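Thymidylate synthase ThyX (Streptomyces cacaoi subsp. asoensis, PDB 4P5A) is a flavin-dependent UMP/dUMP methylase of the ThyX family, a homotetramer that probably uses methylenetetrahydrofolate as methyl donor and NADPH as reductant. Local coordinates at residues R184-H188 with G235-P239; L190-R196 with I209-E214. All coordinates share one frame; numbering follows the deposited sequence.

Contact 1 of 2, residues R184-H188 with G235-P239; sequences RALMH and GRVSP. With FAD (flavin-adenine dinucleotide), chain L.
With CG anti to the backbone N (chi1 -164°) and the chain extended beyond it, the Arg184 side chain runs out straight from its helix and lays its guanidinium beside the C-terminal carboxylate of Pro239. The grip is side-on: NE meets Pro239 O at 2.7 Å in an almost straight bond (170°) lying in the guanidinium plane, while NH1 forms a salt bridge to Pro239 OXT at 3.0 Å. One arginine thus holds both oxygens of the chain end, and further N-H groups reach the FAD pyrophosphate, NH1 to O2P at 2.8 Å and NH2 to O1P at 3.1 Å. The ribose O3B of the same FAD lies over one guanidinium face. NH2 also pairs with the carboxylate of Glu66, so the group is fixed by the protein and the cofactor together, and the surrounding anions would be expected to stabilise its positive charge. Ser238 turns its hydroxyl toward the helix: OG is 3.1 Å from Arg184 O, and CB packs 3.8 Å from CB of His188. Next to it, Met187 bends at its thioether (chi3 -79°) and crosses the proline ring at about a right angle, with CE 3.7 Å from Pro239 CD. His188 directs its NE2 to another FAD, in keeping with a cofactor site shared between subunits. The chain terminus, having left helix 225-233 through a Schellman motif at Gly235, lies along the N-terminal half of helix 183-193, where Met57 of helix 48-58 packs on both Met187 and Pro239.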
loop_
_atom_site.group_PDB
_atom_site.type_symbol
_atom_site.label_atom_id
_atom_site.label_comp_id
_atom_site.label_asym_id
_atom_site.label_seq_id
_atom_site.Cartn_x
_atom_site.Cartn_y
_atom_site.Cartn_z
ATOM N N ARG B 184 -1.159 -11.138 -8.282
ATOM C CA ARG B 184 -1.505 -11.334 -6.858
ATOM C C ARG B 184 -2.691 -10.422 -6.520
ATOM O O ARG B 184 -3.665 -10.877 -5.850
ATOM C CB ARG B 184 -0.267 -11.049 -5.995
ATOM C CG ARG B 184 -0.538 -11.667 -4.563
ATOM C CD ARG B 184 0.496 -11.051 -3.590
ATOM N NE ARG B 184 0.412 -11.836 -2.341
ATOM C CZ ARG B 184 1.266 -11.582 -1.314
ATOM N NH1 ARG B 184 1.203 -12.381 -0.189
ATOM N NH2 ARG B 184 2.165 -10.587 -1.410
ATOM N N ALA B 185 -2.642 -9.187 -6.965
ATOM C CA ALA B 185 -3.726 -8.239 -6.694
ATOM C C ALA B 185 -4.979 -8.690 -7.438
ATOM O O ALA B 185 -6.061 -8.525 -6.912
ATOM C CB ALA B 185 -3.297 -6.849 -7.176
ATOM N N LEU B 186 -4.854 -9.202 -8.649
ATOM C CA LEU B 186 -6.007 -9.711 -9.381
ATOM C C LEU B 186 -6.596 -10.907 -8.604
ATOM O O LEU B 186 -7.852 -10.928 -8.472
ATOM C CB LEU B 186 -5.612 -10.165 -10.830
ATOM C CG LEU B 186 -6.836 -10.667 -11.639
ATOM C CD1 LEU B 186 -7.948 -9.607 -11.780
ATOM C CD2 LEU B 186 -6.288 -11.042 -12.997
ATOM N N MET B 187 -5.775 -11.823 -8.110
ATOM C CA MET B 187 -6.352 -12.980 -7.362
ATOM C C MET B 187 -7.072 -12.513 -6.109
ATOM O O MET B 187 -8.146 -13.080 -5.773
ATOM C CB MET B 187 -5.214 -14.042 -7.037
ATOM C CG MET B 187 -4.915 -14.849 -8.304
ATOM S SD MET B 187 -3.706 -16.113 -7.875
ATOM C CE MET B 187 -2.097 -15.196 -7.840
ATOM N N HIS B 188 -6.539 -11.510 -5.440
ATOM C CA HIS B 188 -7.239 -11.045 -4.184
ATOM C C HIS B 188 -8.568 -10.419 -4.571
ATOM O O HIS B 188 -9.610 -10.671 -3.919
ATOM C CB HIS B 188 -6.308 -10.067 -3.473
ATOM C CG HIS B 188 -6.825 -9.651 -2.124
ATOM N ND1 HIS B 188 -6.439 -10.278 -0.963
ATOM C CD2 HIS B 188 -7.714 -8.691 -1.779
ATOM C CE1 HIS B 188 -7.051 -9.708 0.062
ATOM N NE2 HIS B 188 -7.894 -8.796 -0.410
ATOM N N GLY B 235 -8.931 -23.174 -3.753
ATOM C CA GLY B 235 -10.085 -22.571 -3.076
ATOM C C GLY B 235 -10.285 -21.103 -3.393
ATOM O O GLY B 235 -11.077 -20.475 -2.732
ATOM N N ARG B 236 -9.525 -20.572 -4.370
ATOM C CA ARG B 236 -9.764 -19.157 -4.883
ATOM C C ARG B 236 -9.417 -18.145 -3.825
ATOM O O ARG B 236 -10.144 -17.114 -3.679
ATOM C CB ARG B 236 -11.174 -18.929 -5.440
ATOM C CG ARG B 236 -11.473 -19.870 -6.662
ATOM C CD ARG B 236 -12.891 -19.640 -7.259
ATOM N NE ARG B 236 -13.126 -18.278 -7.756
ATOM C CZ ARG B 236 -12.686 -17.834 -8.938
ATOM N NH1 ARG B 236 -11.941 -18.618 -9.791
ATOM N NH2 ARG B 236 -12.989 -16.619 -9.270
ATOM N N VAL B 237 -8.313 -18.424 -3.138
ATOM C CA VAL B 237 -7.747 -17.555 -2.083
ATOM C C VAL B 237 -6.428 -17.013 -2.637
ATOM O O VAL B 237 -5.631 -17.806 -3.160
ATOM C CB VAL B 237 -7.469 -18.358 -0.788
ATOM C CG1 VAL B 237 -6.893 -17.402 0.216
ATOM C CG2 VAL B 237 -8.777 -18.950 -0.278
ATOM N N SER B 238 -6.192 -15.704 -2.622
ATOM C CA SER B 238 -4.889 -15.193 -3.087
ATOM C C SER B 238 -3.813 -15.661 -2.179
ATOM O O SER B 238 -3.986 -15.598 -0.929
ATOM C CB SER B 238 -4.943 -13.620 -3.061
ATOM O OG SER B 238 -3.787 -13.105 -3.705
ATOM N N PRO B 239 -2.662 -16.029 -2.735
ATOM C CA PRO B 239 -1.521 -16.364 -1.968
ATOM C C PRO B 239 -0.931 -15.023 -1.402
ATOM O O PRO B 239 -1.277 -13.905 -1.899
ATOM C CB PRO B 239 -0.576 -17.013 -3.008
ATOM C CG PRO B 239 -0.926 -16.273 -4.347
ATOM C CD PRO B 239 -2.450 -16.057 -4.220
ATOM O OXT PRO B 239 -0.126 -15.089 -0.455
HETATM P PA FAD L . 2.356 -7.264 3.209
HETATM O O1A FAD L . 2.004 -6.722 4.446
HETATM O O2A FAD L . 3.440 -6.583 2.486
HETATM O O5B FAD L . 1.028 -7.130 2.306
HETATM C C5B FAD L . -0.140 -7.529 2.832
HETATM C C4B FAD L . -1.126 -8.034 1.690
HETATM O O4B FAD L . -1.373 -6.769 1.018
HETATM C C3B FAD L . -0.532 -8.948 0.625
HETATM O O3B FAD L . -0.790 -10.255 1.148
HETATM C C2B FAD L . -1.382 -8.662 -0.588
HETATM O O2B FAD L . -2.729 -9.236 -0.465
HETATM C C1B FAD L . -1.444 -7.140 -0.446
HETATM N N9A FAD L . -0.355 -6.412 -1.151
HETATM C C8A FAD L . 0.489 -5.480 -0.609
HETATM N N7A FAD L . 1.237 -4.957 -1.637
HETATM C C5A FAD L . 0.880 -5.569 -2.803
HETATM C C6A FAD L . 1.333 -5.439 -4.105
HETATM N N6A FAD L . 2.250 -4.536 -4.462
HETATM N N1A FAD L . 0.736 -6.208 -5.070
HETATM C C2A FAD L . -0.246 -7.050 -4.745
HETATM N N3A FAD L . -0.718 -7.183 -3.460
HETATM C C4A FAD L . -0.142 -6.472 -2.470
HETATM N N1 FAD L . 10.586 -13.329 0.814
HETATM C C2 FAD L . 11.560 -13.401 -0.068
HETATM O O2 FAD L . 11.940 -12.387 -0.680
HETATM N N3 FAD L . 12.159 -14.632 -0.380
HETATM C C4 FAD L . 11.739 -15.802 0.196
HETATM O O4 FAD L . 12.287 -16.889 -0.123
HETATM C C4X FAD L . 10.689 -15.750 1.154
HETATM N N5 FAD L . 10.235 -16.893 1.748
HETATM C C5X FAD L . 9.325 -16.773 2.810
HETATM C C6 FAD L . 8.960 -17.924 3.600
HETATM C C7 FAD L . 8.065 -17.717 4.676
HETATM C C7M FAD L . 7.690 -19.024 5.474
HETATM C C8 FAD L . 7.534 -16.465 5.033
HETATM C C8M FAD L . 6.511 -16.161 6.164
HETATM C C9 FAD L . 7.915 -15.362 4.261
HETATM C C9A FAD L . 8.762 -15.526 3.167
HETATM N N10 FAD L . 9.176 -14.365 2.446
HETATM C C10 FAD L . 10.116 -14.504 1.479
HETATM C "C1'" FAD L . 8.582 -13.027 2.696
HETATM C "C2'" FAD L . 7.196 -12.994 1.912
HETATM O "O2'" FAD L . 7.352 -13.103 0.468
HETATM C "C3'" FAD L . 6.503 -11.663 2.181
HETATM O "O3'" FAD L . 7.386 -10.598 1.833
HETATM C "C4'" FAD L . 6.104 -11.505 3.675
HETATM O "O4'" FAD L . 5.540 -12.715 4.127
HETATM C "C5'" FAD L . 5.065 -10.416 3.843
HETATM O "O5'" FAD L . 3.803 -10.958 3.279
HETATM P P FAD L . 2.852 -10.001 2.406
HETATM O O1P FAD L . 3.515 -9.509 1.199
HETATM O O2P FAD L . 1.677 -10.917 2.116
HETATM O O3P FAD L . 2.501 -8.839 3.431
#

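Contact 2 of 2, residues L190-R196 with I209-E214; sequences LSLRTHR and IEMVAE. With FAD (flavin-adenine dinucleotide), chain H.
Glu210 OE1 is gripped by two donors of the loop that follows helix 183-193: by His195 N at 2.7 Å, nearly straight (171°) and from above the carboxylate plane, and more weakly by Arg196 NH1 at 2.9 Å. The bent Arg196 chain (chi2 -67°) brings NH2 to Glu214 OE2 at 3.2 Å, completing a salt-bridge network one helical turn long, while Thr194 CB sits over the guanidinium centre. Arg207 gives both glutamates a further positive partner. Beside these charged groups, Ala213 CB packs 3.7 Å from Thr194 CG2, and Leu190 CD2 approaches it too. The buried Arg193 O has no conventional donor, only a CA-H...O contact from Glu210 CA at 3.3 Å. Arg193 lays its methylenes on Ile209, CD 4.0 Å from CG1, and the flavin methyl C8M lies over one face of its guanidinium; His87 holds NE, and NH2 bonds O2 of the bound bromo-UMP, consistent with its predicted part in activating dUMP. With an alanine here, His87 and the pyrimidine O2 would probably lose this partner, and a gap would open beside Ile209. Helix 207-223 thus backs the end of helix 183-193, with helix 78-84 covering Ile209 and Arg193.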
loop_
_atom_site.group_PDB
_atom_site.type_symbol
_atom_site.label_atom_id
_atom_site.label_comp_id
_atom_site.label_asym_id
_atom_site.label_seq_id
_atom_site.Cartn_x
_atom_site.Cartn_y
_atom_site.Cartn_z
ATOM N N LEU B 190 -10.355 -11.216 -7.266
ATOM C CA LEU B 190 -11.287 -12.252 -7.783
ATOM C C LEU B 190 -11.880 -13.002 -6.559
ATOM O O LEU B 190 -13.034 -13.409 -6.629
ATOM C CB LEU B 190 -10.584 -13.269 -8.704
ATOM C CG LEU B 190 -10.145 -12.617 -10.061
ATOM C CD1 LEU B 190 -9.392 -13.628 -10.812
ATOM C CD2 LEU B 190 -11.380 -12.164 -10.909
ATOM N N SER B 191 -11.099 -13.221 -5.512
ATOM C CA SER B 191 -11.621 -13.975 -4.315
ATOM C C SER B 191 -12.746 -13.208 -3.725
ATOM O O SER B 191 -13.692 -13.788 -3.213
ATOM C CB SER B 191 -10.519 -14.138 -3.282
ATOM O OG SER B 191 -10.926 -14.985 -2.223
ATOM N N LEU B 192 -12.722 -11.895 -3.825
ATOM C CA LEU B 192 -13.806 -11.084 -3.133
ATOM C C LEU B 192 -14.967 -10.720 -4.106
ATOM O O LEU B 192 -16.099 -10.518 -3.682
ATOM C CB LEU B 192 -13.201 -9.746 -2.627
ATOM C CG LEU B 192 -12.301 -9.905 -1.445
ATOM C CD1 LEU B 192 -11.446 -8.503 -1.286
ATOM C CD2 LEU B 192 -13.155 -10.244 -0.171
ATOM N N ARG B 193 -14.676 -10.576 -5.396
ATOM C CA ARG B 193 -15.622 -9.995 -6.370
ATOM C C ARG B 193 -16.197 -11.087 -7.308
ATOM O O ARG B 193 -16.813 -10.748 -8.327
ATOM C CB ARG B 193 -15.003 -8.881 -7.220
ATOM C CG ARG B 193 -14.508 -7.753 -6.363
ATOM C CD ARG B 193 -15.590 -7.107 -5.452
ATOM N NE ARG B 193 -15.054 -5.846 -4.795
ATOM C CZ ARG B 193 -15.844 -5.054 -4.070
ATOM N NH1 ARG B 193 -17.178 -5.383 -3.884
ATOM N NH2 ARG B 193 -15.346 -3.926 -3.560
ATOM N N THR B 194 -16.024 -12.348 -6.951
ATOM C CA THR B 194 -16.811 -13.392 -7.634
ATOM C C THR B 194 -17.522 -14.214 -6.543
ATOM O O THR B 194 -16.966 -14.475 -5.439
ATOM C CB THR B 194 -15.995 -14.308 -8.502
ATOM O OG1 THR B 194 -14.972 -14.937 -7.715
ATOM C CG2 THR B 194 -15.407 -13.569 -9.647
ATOM N N HIS B 195 -18.752 -14.650 -6.878
ATOM C CA HIS B 195 -19.530 -15.502 -5.924
ATOM C C HIS B 195 -19.411 -16.957 -6.409
ATOM O O HIS B 195 -20.072 -17.335 -7.361
ATOM C CB HIS B 195 -20.998 -15.079 -5.983
ATOM C CG HIS B 195 -21.883 -15.937 -5.130
ATOM N ND1 HIS B 195 -22.699 -16.927 -5.657
ATOM C CD2 HIS B 195 -22.051 -15.988 -3.783
ATOM C CE1 HIS B 195 -23.329 -17.554 -4.668
ATOM N NE2 HIS B 195 -22.967 -16.993 -3.521
ATOM N N ARG B 196 -18.603 -17.746 -5.728
ATOM C CA ARG B 196 -18.341 -19.105 -6.121
ATOM C C ARG B 196 -18.604 -20.037 -4.946
ATOM O O ARG B 196 -17.772 -20.132 -4.028
ATOM C CB ARG B 196 -16.907 -19.245 -6.595
ATOM C CG ARG B 196 -16.681 -18.437 -7.857
ATOM C CD ARG B 196 -17.487 -19.010 -9.051
ATOM N NE ARG B 196 -17.100 -18.218 -10.209
ATOM C CZ ARG B 196 -17.683 -17.107 -10.622
ATOM N NH1 ARG B 196 -18.806 -16.600 -10.077
ATOM N NH2 ARG B 196 -17.159 -16.541 -11.648
ATOM N N ILE B 209 -20.214 -5.831 -10.481
ATOM C CA ILE B 209 -18.767 -6.005 -10.327
ATOM C C ILE B 209 -18.296 -7.409 -10.579
ATOM O O ILE B 209 -17.187 -7.619 -11.119
ATOM C CB ILE B 209 -18.236 -5.412 -8.932
ATOM C CG1 ILE B 209 -16.683 -5.417 -8.887
ATOM C CG2 ILE B 209 -18.763 -6.304 -7.793
ATOM C CD1 ILE B 209 -16.112 -4.388 -9.913
ATOM N N GLU B 210 -19.201 -8.355 -10.345
ATOM C CA GLU B 210 -18.863 -9.749 -10.653
ATOM C C GLU B 210 -18.703 -9.894 -12.168
ATOM O O GLU B 210 -17.864 -10.669 -12.608
ATOM C CB GLU B 210 -19.915 -10.703 -10.124
ATOM C CG GLU B 210 -19.484 -12.188 -10.353
ATOM C CD GLU B 210 -20.522 -13.153 -9.778
ATOM O OE1 GLU B 210 -20.037 -14.131 -9.253
ATOM O OE2 GLU B 210 -21.786 -12.972 -9.929
ATOM N N MET B 211 -19.542 -9.231 -12.973
ATOM C CA MET B 211 -19.331 -9.259 -14.434
ATOM C C MET B 211 -17.991 -8.716 -14.884
ATOM O O MET B 211 -17.374 -9.242 -15.815
ATOM C CB MET B 211 -20.470 -8.504 -15.127
ATOM C CG MET B 211 -21.862 -9.167 -14.832
ATOM S SD MET B 211 -23.177 -8.008 -15.339
ATOM C CE MET B 211 -22.883 -7.870 -17.105
ATOM N N VAL B 212 -17.543 -7.648 -14.228
ATOM C CA VAL B 212 -16.180 -7.126 -14.485
ATOM C C VAL B 212 -15.201 -8.199 -14.164
ATOM O O VAL B 212 -14.246 -8.484 -14.984
ATOM C CB VAL B 212 -15.907 -5.853 -13.620
ATOM C CG1 VAL B 212 -14.398 -5.415 -13.734
ATOM C CG2 VAL B 212 -16.875 -4.669 -14.032
ATOM N N ALA B 213 -15.299 -8.733 -12.919
ATOM C CA ALA B 213 -14.320 -9.724 -12.449
ATOM C C ALA B 213 -14.271 -10.948 -13.398
ATOM O O ALA B 213 -13.183 -11.462 -13.635
ATOM C CB ALA B 213 -14.701 -10.218 -11.050
ATOM N N GLU B 214 -15.429 -11.459 -13.862
ATOM C CA GLU B 214 -15.375 -12.679 -14.694
ATOM C C GLU B 214 -14.646 -12.427 -16.015
ATOM O O GLU B 214 -13.899 -13.271 -16.493
ATOM C CB GLU B 214 -16.847 -13.207 -14.987
ATOM C CG GLU B 214 -17.464 -13.696 -13.715
ATOM C CD GLU B 214 -19.003 -13.943 -13.812
ATOM O OE1 GLU B 214 -19.689 -13.323 -14.712
ATOM O OE2 GLU B 214 -19.467 -14.744 -12.957
HETATM P PA FAD H . -7.219 -3.974 -1.006
HETATM O O1A FAD H . -6.803 -4.352 -2.364
HETATM O O2A FAD H . -7.530 -2.620 -0.644
HETATM O O5B FAD H . -6.164 -4.548 -0.018
HETATM C C5B FAD H . -5.689 -5.948 -0.141
HETATM C C4B FAD H . -5.087 -6.411 1.158
HETATM O O4B FAD H . -4.000 -5.527 1.500
HETATM C C3B FAD H . -6.038 -6.278 2.306
HETATM O O3B FAD H . -6.898 -7.440 2.399
HETATM C C2B FAD H . -5.112 -6.191 3.533
HETATM O O2B FAD H . -4.554 -7.541 3.734
HETATM C C1B FAD H . -3.950 -5.318 2.966
HETATM N N9A FAD H . -4.094 -3.872 3.212
HETATM C C8A FAD H . -4.047 -2.913 2.271
HETATM N N7A FAD H . -4.109 -1.704 2.827
HETATM C C5A FAD H . -4.132 -1.907 4.205
HETATM C C6A FAD H . -4.187 -1.085 5.358
HETATM N N6A FAD H . -4.184 0.284 5.288
HETATM N N1A FAD H . -4.228 -1.710 6.580
HETATM C C2A FAD H . -4.163 -3.055 6.714
HETATM N N3A FAD H . -4.110 -3.879 5.635
HETATM C C4A FAD H . -4.145 -3.312 4.395
HETATM N N1 FAD H . -16.907 -1.290 2.129
HETATM C C2 FAD H . -17.466 -0.301 2.896
HETATM O O2 FAD H . -17.002 0.825 2.987
HETATM N N3 FAD H . -18.693 -0.530 3.474
HETATM C C4 FAD H . -19.353 -1.740 3.297
HETATM O O4 FAD H . -20.438 -1.883 3.925
HETATM C C4X FAD H . -18.759 -2.758 2.529
HETATM N N5 FAD H . -19.301 -4.059 2.414
HETATM C C5X FAD H . -18.735 -4.962 1.466
HETATM C C6 FAD H . -19.344 -6.176 1.071
HETATM C C7 FAD H . -18.751 -7.060 0.156
HETATM C C7M FAD H . -19.554 -8.334 -0.155
HETATM C C8 FAD H . -17.521 -6.775 -0.502
HETATM C C8M FAD H . -16.811 -7.766 -1.477
HETATM C C9 FAD H . -16.894 -5.558 -0.143
HETATM C C9A FAD H . -17.523 -4.647 0.784
HETATM N N10 FAD H . -16.884 -3.426 1.131
HETATM C C10 FAD H . -17.536 -2.506 1.955
HETATM C "C1'" FAD H . -15.615 -3.014 0.465
HETATM C "C2'" FAD H . -14.532 -3.764 1.362
HETATM O "O2'" FAD H . -14.483 -3.251 2.727
HETATM C "C3'" FAD H . -13.107 -3.484 0.819
HETATM O "O3'" FAD H . -12.824 -2.082 0.659
HETATM C "C4'" FAD H . -12.882 -4.174 -0.629
HETATM O "O4'" FAD H . -13.488 -5.424 -0.620
HETATM C "C5'" FAD H . -11.358 -4.265 -0.899
HETATM O "O5'" FAD H . -10.843 -5.353 -0.101
HETATM P P FAD H . -9.391 -5.149 0.574
HETATM O O1P FAD H . -9.305 -3.961 1.478
HETATM O O2P FAD H . -9.116 -6.442 1.226
HETATM O O3P FAD H . -8.425 -4.901 -0.664
#

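Helix 183-193 serves both contacts, its first half in contact 1 and its last turn, with the loop after it, in contact 2, which is nested within the loop that contact 1 closes. Both are largely buried, but contact 2 lies nearer the centre of the chain and joins a helix end and its following loop to helix 207-223, whereas contact 1 brings in the irregular C-terminal tail. Contact 1 pairs one arginine with a chain-end carboxylate and a cofactor pyrophosphate; contact 2 sets a salt-bridge network of Arg196 and two glutamates beside apolar packing. Arg236 connects them, its NH2 3.0 Å from Thr194 OG1, a probable hydrogen bond. The two share one FAD, which His188 bonds and Arg193 touches; Arg184 bonds a second.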